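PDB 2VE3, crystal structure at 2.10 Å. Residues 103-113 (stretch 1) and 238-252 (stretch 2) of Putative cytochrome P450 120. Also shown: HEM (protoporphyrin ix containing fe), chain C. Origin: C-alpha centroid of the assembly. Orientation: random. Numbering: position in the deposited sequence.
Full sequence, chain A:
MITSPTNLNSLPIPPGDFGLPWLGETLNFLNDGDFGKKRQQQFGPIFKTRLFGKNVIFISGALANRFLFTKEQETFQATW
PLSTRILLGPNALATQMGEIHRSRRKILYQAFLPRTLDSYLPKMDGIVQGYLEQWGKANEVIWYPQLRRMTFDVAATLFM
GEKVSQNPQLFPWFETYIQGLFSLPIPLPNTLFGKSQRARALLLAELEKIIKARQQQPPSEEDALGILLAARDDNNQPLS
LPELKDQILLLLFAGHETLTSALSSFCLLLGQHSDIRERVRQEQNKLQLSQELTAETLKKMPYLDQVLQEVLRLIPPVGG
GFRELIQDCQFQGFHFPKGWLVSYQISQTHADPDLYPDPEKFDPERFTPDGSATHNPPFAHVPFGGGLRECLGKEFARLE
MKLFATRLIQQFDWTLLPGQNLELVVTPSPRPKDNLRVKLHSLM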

# COMPACT_ATOMS: atom_id res chain seq x y z
N SER A 103 -4.59 20.39 5.17
CA SER A 103 -5.92 20.34 5.77
C SER A 103 -6.56 18.94 5.74
O SER A 103 -7.00 18.45 6.77
N ARG A 104 -6.62 18.32 4.57
CA ARG A 104 -7.26 17.01 4.44
C ARG A 104 -6.46 15.92 5.17
O ARG A 104 -7.00 14.93 5.65
N ARG A 105 -5.16 16.13 5.26
CA ARG A 105 -4.31 15.25 6.03
C ARG A 105 -4.75 15.20 7.50
O ARG A 105 -4.86 14.12 8.09
N LYS A 106 -5.04 16.35 8.08
CA LYS A 106 -5.49 16.41 9.48
C LYS A 106 -6.91 15.86 9.67
O LYS A 106 -7.22 15.24 10.69
N ILE A 107 -7.76 16.10 8.67
CA ILE A 107 -9.14 15.58 8.62
C ILE A 107 -9.19 14.04 8.55
O ILE A 107 -9.89 13.39 9.34
N LEU A 108 -8.43 13.49 7.61
CA LEU A 108 -8.42 12.04 7.37
C LEU A 108 -7.78 11.26 8.52
O LEU A 108 -8.26 10.19 8.87
N TYR A 109 -6.75 11.82 9.15
CA TYR A 109 -6.08 11.17 10.28
C TYR A 109 -7.06 10.80 11.40
O TYR A 109 -6.92 9.77 12.05
N GLN A 110 -8.07 11.63 11.60
CA GLN A 110 -9.10 11.38 12.60
C GLN A 110 -9.82 10.03 12.42
O GLN A 110 -10.34 9.47 13.38
N ALA A 111 -9.83 9.51 11.19
CA ALA A 111 -10.36 8.17 10.93
C ALA A 111 -9.47 7.06 11.46
O ALA A 111 -9.92 5.93 11.62
N PHE A 112 -8.21 7.39 11.76
CA PHE A 112 -7.24 6.37 12.18
C PHE A 112 -6.64 6.62 13.57
O PHE A 112 -5.51 6.22 13.85
N LEU A 113 -7.41 7.27 14.44
CA LEU A 113 -6.97 7.50 15.82
C LEU A 113 -6.90 6.19 16.61
O LEU A 113 -7.71 5.29 16.36
N PRO A 238 -17.95 22.49 4.85
CA PRO A 238 -17.92 21.04 4.63
C PRO A 238 -17.14 20.66 3.37
O PRO A 238 -16.87 21.52 2.52
N LEU A 239 -16.76 19.38 3.27
CA LEU A 239 -16.18 18.87 2.03
C LEU A 239 -17.29 18.74 1.01
O LEU A 239 -18.39 18.26 1.34
N SER A 240 -17.01 19.16 -0.22
CA SER A 240 -17.97 19.01 -1.31
C SER A 240 -18.24 17.54 -1.57
O SER A 240 -17.46 16.67 -1.15
N LEU A 241 -19.33 17.27 -2.27
CA LEU A 241 -19.65 15.92 -2.72
C LEU A 241 -18.58 15.31 -3.63
O LEU A 241 -18.17 14.18 -3.40
N PRO A 242 -18.13 16.04 -4.68
CA PRO A 242 -17.04 15.49 -5.49
C PRO A 242 -15.78 15.13 -4.68
O PRO A 242 -15.14 14.12 -4.96
N GLU A 243 -15.44 15.95 -3.69
CA GLU A 243 -14.32 15.65 -2.80
C GLU A 243 -14.58 14.45 -1.88
O GLU A 243 -13.68 13.60 -1.68
N LEU A 244 -15.79 14.38 -1.34
CA LEU A 244 -16.24 13.24 -0.52
C LEU A 244 -16.09 11.91 -1.24
O LEU A 244 -15.63 10.92 -0.66
N LYS A 245 -16.51 11.88 -2.50
CA LYS A 245 -16.44 10.67 -3.31
C LYS A 245 -15.00 10.27 -3.68
O LYS A 245 -14.67 9.10 -3.63
N ASP A 246 -14.18 11.25 -4.05
CA ASP A 246 -12.76 11.02 -4.35
C ASP A 246 -11.99 10.54 -3.11
O ASP A 246 -11.10 9.69 -3.22
N GLN A 247 -12.34 11.08 -1.94
CA GLN A 247 -11.67 10.71 -0.69
C GLN A 247 -11.98 9.28 -0.22
O GLN A 247 -11.07 8.57 0.21
N ILE A 248 -13.25 8.84 -0.30
CA ILE A 248 -13.57 7.46 0.06
C ILE A 248 -13.06 6.48 -0.97
O ILE A 248 -12.65 5.40 -0.62
N LEU A 249 -13.11 6.85 -2.25
CA LEU A 249 -12.58 5.97 -3.28
C LEU A 249 -11.10 5.67 -2.99
O LEU A 249 -10.66 4.54 -3.19
N LEU A 250 -10.34 6.67 -2.53
CA LEU A 250 -8.91 6.52 -2.24
C LEU A 250 -8.68 5.62 -1.04
O LEU A 250 -7.90 4.67 -1.12
N LEU A 251 -9.39 5.89 0.05
CA LEU A 251 -9.32 5.08 1.27
C LEU A 251 -9.69 3.63 1.02
O LEU A 251 -9.05 2.73 1.55
N LEU A 252 -10.75 3.40 0.23
CA LEU A 252 -11.12 2.04 -0.17
C LEU A 252 -10.08 1.38 -1.08
O LEU A 252 -9.84 0.20 -0.96

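The helix carrying Arg-104 and Leu-108 and the helix that starts at Leu-241 approach no closer than 12.8 Å between axes and cross at -61°, so the contact is made by side chains rather than by close backbone packing. Even at Leu-108 and Gln-247, the pair with the nearest CA atoms, the CA atoms are 8.8 Å apart. The CA-to-CB bonds of Arg-104, Ile-107, Leu-108 and Phe-112, and of Leu-239, Glu-243, Gln-247 and Leu-251, point toward the other stretch. The two stretches together bury 376 Å².

The polar center of the contact is a bidentate salt bridge. Arg-104, with chi1 and chi2 both m and chi3 t, turns its guanidinium alongside the carboxylate of Glu-243, whose chi1 and chi2 are both t. Arg-104 NE donates to Glu-243 OE2 at 2.7 Å, and Arg-104 NH2 donates to Glu-243 OE1 at 3.0 Å; the carboxylate lies at the guanidinium edge, near its plane, where the N-H bonds point. Further hydrogen bonds within each stretch hold this pair in place. Arg-104 NH1 donates to Ser-103 OG (3.2 Å), while Gln-247 NE2, one helical turn beyond Glu-243, donates to Glu-243 OE2 (3.1 Å). Glu-243 is also tied down through its backbone: its N donates to Ser-240 OG at 3.2 Å, the capping bond at the start of the second helix, made by a serine in the p rotamer.

Apolar groups pack around this polar cluster. Leu-239 (m, t) lays its CD2 over one face of the Arg-104 guanidinium, 3.6 Å from Arg-104 NE, and the same Leu-239 CD2 meets CD1 of Ile-107 (m, t) at 4.3 Å. The aliphatic part of Arg-104 contributes as well, with its CG 3.8 Å from Gln-247 NE2. Gln-247 (m, m) also brings its OE1 to 3.7 Å from Leu-108 CD1, a van der Waals contact.

Farther along, the contact becomes wholly hydrophobic. Leu-108 and Leu-251, both m, t and both buried, meet through Leu-108 CD2 and Leu-251 CD1 at 3.9 Å. Leu-251 CD2 lies at the edge of the Phe-112 ring, 3.9 Å from Phe-112 CZ, and is also 4.2 Å from Leu-108 CD2, so this leucine bridges the two stretch-1 side chains. Phe-112 has chi1 m.

The heme borders this apolar end. Phe-112 CZ lies 3.7 Å from HEM CAC, Leu-250 CD2 lies 3.6 Å from HEM CMD, and the backbone Leu-251 O comes within 3.0 Å of HEM CBC. Arg-105, out of reach of stretch 2, instead extends to a heme propionate, where Arg-105 NH1 makes a weak hydrogen bond to HEM O1D at 3.0 Å.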

# COMPACT_ATOMS: atom_id res chain seq x y z
CB SER A 103 -6.83 21.38 5.10
OG SER A 103 -8.16 21.23 5.52
CB ARG A 104 -7.51 16.62 2.97
CG ARG A 104 -8.23 17.65 2.09
CD ARG A 104 -9.30 18.49 2.80
NE ARG A 104 -10.13 19.20 1.84
CZ ARG A 104 -10.40 20.51 1.86
NH1 ARG A 104 -9.93 21.30 2.82
NH2 ARG A 104 -11.17 21.02 0.92
CB ARG A 105 -2.86 15.70 5.88
CG ARG A 105 -1.90 14.81 6.54
CD ARG A 105 -0.81 14.38 5.61
NE ARG A 105 0.03 13.45 6.35
CZ ARG A 105 0.39 12.25 5.95
NH1 ARG A 105 0.04 11.77 4.75
NH2 ARG A 105 1.13 11.53 6.76
CB LYS A 106 -5.36 17.84 10.02
CG LYS A 106 -3.93 18.38 9.92
CD LYS A 106 -3.77 19.77 10.50
CE LYS A 106 -2.30 20.07 10.82
NZ LYS A 106 -1.82 19.36 12.05
CB ILE A 107 -9.89 16.19 7.41
CG1 ILE A 107 -10.21 17.67 7.67
CG2 ILE A 107 -11.15 15.39 7.07
CD1 ILE A 107 -10.55 18.46 6.45
CB LEU A 108 -7.78 11.72 5.99
CG LEU A 108 -8.68 12.02 4.78
CD1 LEU A 108 -7.91 12.39 3.51
CD2 LEU A 108 -9.62 10.86 4.48
CB TYR A 109 -4.93 12.03 10.81
CG TYR A 109 -4.26 11.46 12.05
CD1 TYR A 109 -3.73 10.16 12.05
CD2 TYR A 109 -4.16 12.21 13.23
CE1 TYR A 109 -3.12 9.62 13.20
CE2 TYR A 109 -3.55 11.68 14.38
CZ TYR A 109 -3.03 10.38 14.35
OH TYR A 109 -2.43 9.84 15.47
CB GLN A 110 -10.09 12.54 12.63
CG GLN A 110 -9.50 13.83 13.21
CD GLN A 110 -9.38 13.79 14.72
OE1 GLN A 110 -10.35 13.44 15.42
NE2 GLN A 110 -8.21 14.16 15.25
CB ALA A 111 -10.65 7.97 9.44
CB PHE A 112 -6.14 6.21 11.10
CG PHE A 112 -6.69 5.95 9.72
CD1 PHE A 112 -7.12 4.68 9.36
CD2 PHE A 112 -6.81 6.98 8.80
CE1 PHE A 112 -7.65 4.44 8.10
CE2 PHE A 112 -7.34 6.74 7.53
CZ PHE A 112 -7.75 5.47 7.18
CB LEU A 113 -7.88 8.50 16.53
CG LEU A 113 -7.90 9.93 15.96
CD1 LEU A 113 -9.09 10.70 16.50
CD2 LEU A 113 -6.59 10.66 16.23
CB PRO A 238 -19.40 20.68 4.46
CG PRO A 238 -20.04 21.94 4.02
CD PRO A 238 -19.30 23.05 4.68
CB LEU A 239 -15.56 17.50 2.24
CG LEU A 239 -14.46 17.26 3.28
CD1 LEU A 239 -13.87 15.87 3.03
CD2 LEU A 239 -13.38 18.34 3.23
CB SER A 240 -17.44 19.69 -2.58
OG SER A 240 -16.28 19.02 -3.07
CB LEU A 241 -21.04 15.86 -3.39
CG LEU A 241 -21.44 14.51 -4.02
CD1 LEU A 241 -21.70 13.45 -2.95
CD2 LEU A 241 -22.64 14.67 -4.94
CB PRO A 242 -16.77 16.61 -6.52
CG PRO A 242 -18.12 17.33 -6.64
CD PRO A 242 -18.59 17.34 -5.21
CB GLU A 243 -13.89 16.88 -1.99
CG GLU A 243 -12.92 16.51 -0.87
CD GLU A 243 -11.93 17.59 -0.52
OE1 GLU A 243 -12.17 18.79 -0.87
OE2 GLU A 243 -10.91 17.23 0.12
CB LEU A 244 -17.70 13.42 -0.11
CG LEU A 244 -18.09 14.45 0.96
CD1 LEU A 244 -19.62 14.62 1.05
CD2 LEU A 244 -17.52 14.04 2.30
CB LYS A 245 -17.32 10.81 -4.54
CG LYS A 245 -18.75 11.23 -4.20
CD LYS A 245 -19.70 11.04 -5.36
CE LYS A 245 -19.31 11.83 -6.58
NZ LYS A 245 -20.33 11.57 -7.64
CB ASP A 246 -12.10 12.29 -4.90
CG ASP A 246 -12.21 12.40 -6.43
OD1 ASP A 246 -12.90 11.57 -7.05
OD2 ASP A 246 -11.58 13.32 -7.01
CB GLN A 247 -11.92 11.75 0.43
CG GLN A 247 -11.39 13.19 0.16
CD GLN A 247 -9.86 13.31 0.11
OE1 GLN A 247 -9.12 12.32 0.06
NE2 GLN A 247 -9.38 14.55 0.14
CB ILE A 248 -15.08 7.14 0.32
CG1 ILE A 248 -16.00 8.03 -0.52
CG2 ILE A 248 -15.37 7.16 1.81
CD1 ILE A 248 -17.51 7.71 -0.40
CB LEU A 249 -12.76 6.59 -4.67
CG LEU A 249 -12.36 5.81 -5.93
CD1 LEU A 249 -13.25 4.60 -6.13
CD2 LEU A 249 -12.43 6.73 -7.16
CB LEU A 250 -8.23 7.89 -2.04
CG LEU A 250 -6.77 7.94 -1.57
CD1 LEU A 250 -5.81 7.25 -2.53
CD2 LEU A 250 -6.33 9.38 -1.31
CB LEU A 251 -10.24 5.63 2.35
CG LEU A 251 -9.91 6.96 3.04
CD1 LEU A 251 -10.97 7.23 4.12
CD2 LEU A 251 -8.54 6.90 3.65
CB LEU A 252 -12.49 2.01 -0.87
CG LEU A 252 -13.74 2.41 -0.10
CD1 LEU A 252 -14.83 2.75 -1.11
CD2 LEU A 252 -14.18 1.29 0.86
CHA HEM C . 0.55 7.18 1.38
CHB HEM C . 2.38 2.69 1.71
CHC HEM C . -1.81 1.10 3.60
CHD HEM C . -3.83 5.40 2.76
C1A HEM C . 1.44 6.12 1.31
C2A HEM C . 2.81 6.15 0.85
C3A HEM C . 3.32 4.90 0.96
C4A HEM C . 2.27 4.05 1.47
CMA HEM C . 4.73 4.41 0.60
CAA HEM C . 3.57 7.41 0.38
CBA HEM C . 3.50 7.62 -1.13
CGA HEM C . 4.12 8.97 -1.44
O1A HEM C . 5.34 9.12 -1.17
O2A HEM C . 3.39 9.87 -1.94
C1B HEM C . 1.42 1.88 2.29
C2B HEM C . 1.59 0.50 2.71
C3B HEM C . 0.43 0.06 3.24
C4B HEM C . -0.50 1.15 3.16
CMB HEM C . 2.91 -0.30 2.57
CAB HEM C . 0.07 -1.35 3.82
CBB HEM C . 0.94 -2.11 4.50
C1C HEM C . -2.73 2.12 3.59
C2C HEM C . -4.07 2.09 4.13
C3C HEM C . -4.64 3.28 3.91
C4C HEM C . -3.66 4.10 3.19
CMC HEM C . -4.70 0.88 4.88
CAC HEM C . -6.06 3.75 4.34
CBC HEM C . -7.18 3.32 3.76
C1D HEM C . -2.87 6.24 2.23
C2D HEM C . -3.15 7.54 1.69
C3D HEM C . -1.79 8.11 1.25
C4D HEM C . -0.82 7.09 1.60
CMD HEM C . -4.54 8.22 1.58
CAD HEM C . -1.50 9.48 0.60
CBD HEM C . -0.86 10.38 1.65
CGD HEM C . -0.58 11.75 1.08
O1D HEM C . -0.29 12.66 1.89
O2D HEM C . -0.64 11.95 -0.17
NA HEM C . 1.14 4.83 1.68
NB HEM C . 0.12 2.24 2.56
NC HEM C . -2.51 3.36 3.01
ND HEM C . -1.49 6.01 2.18
FE HEM C . -0.62 4.15 2.64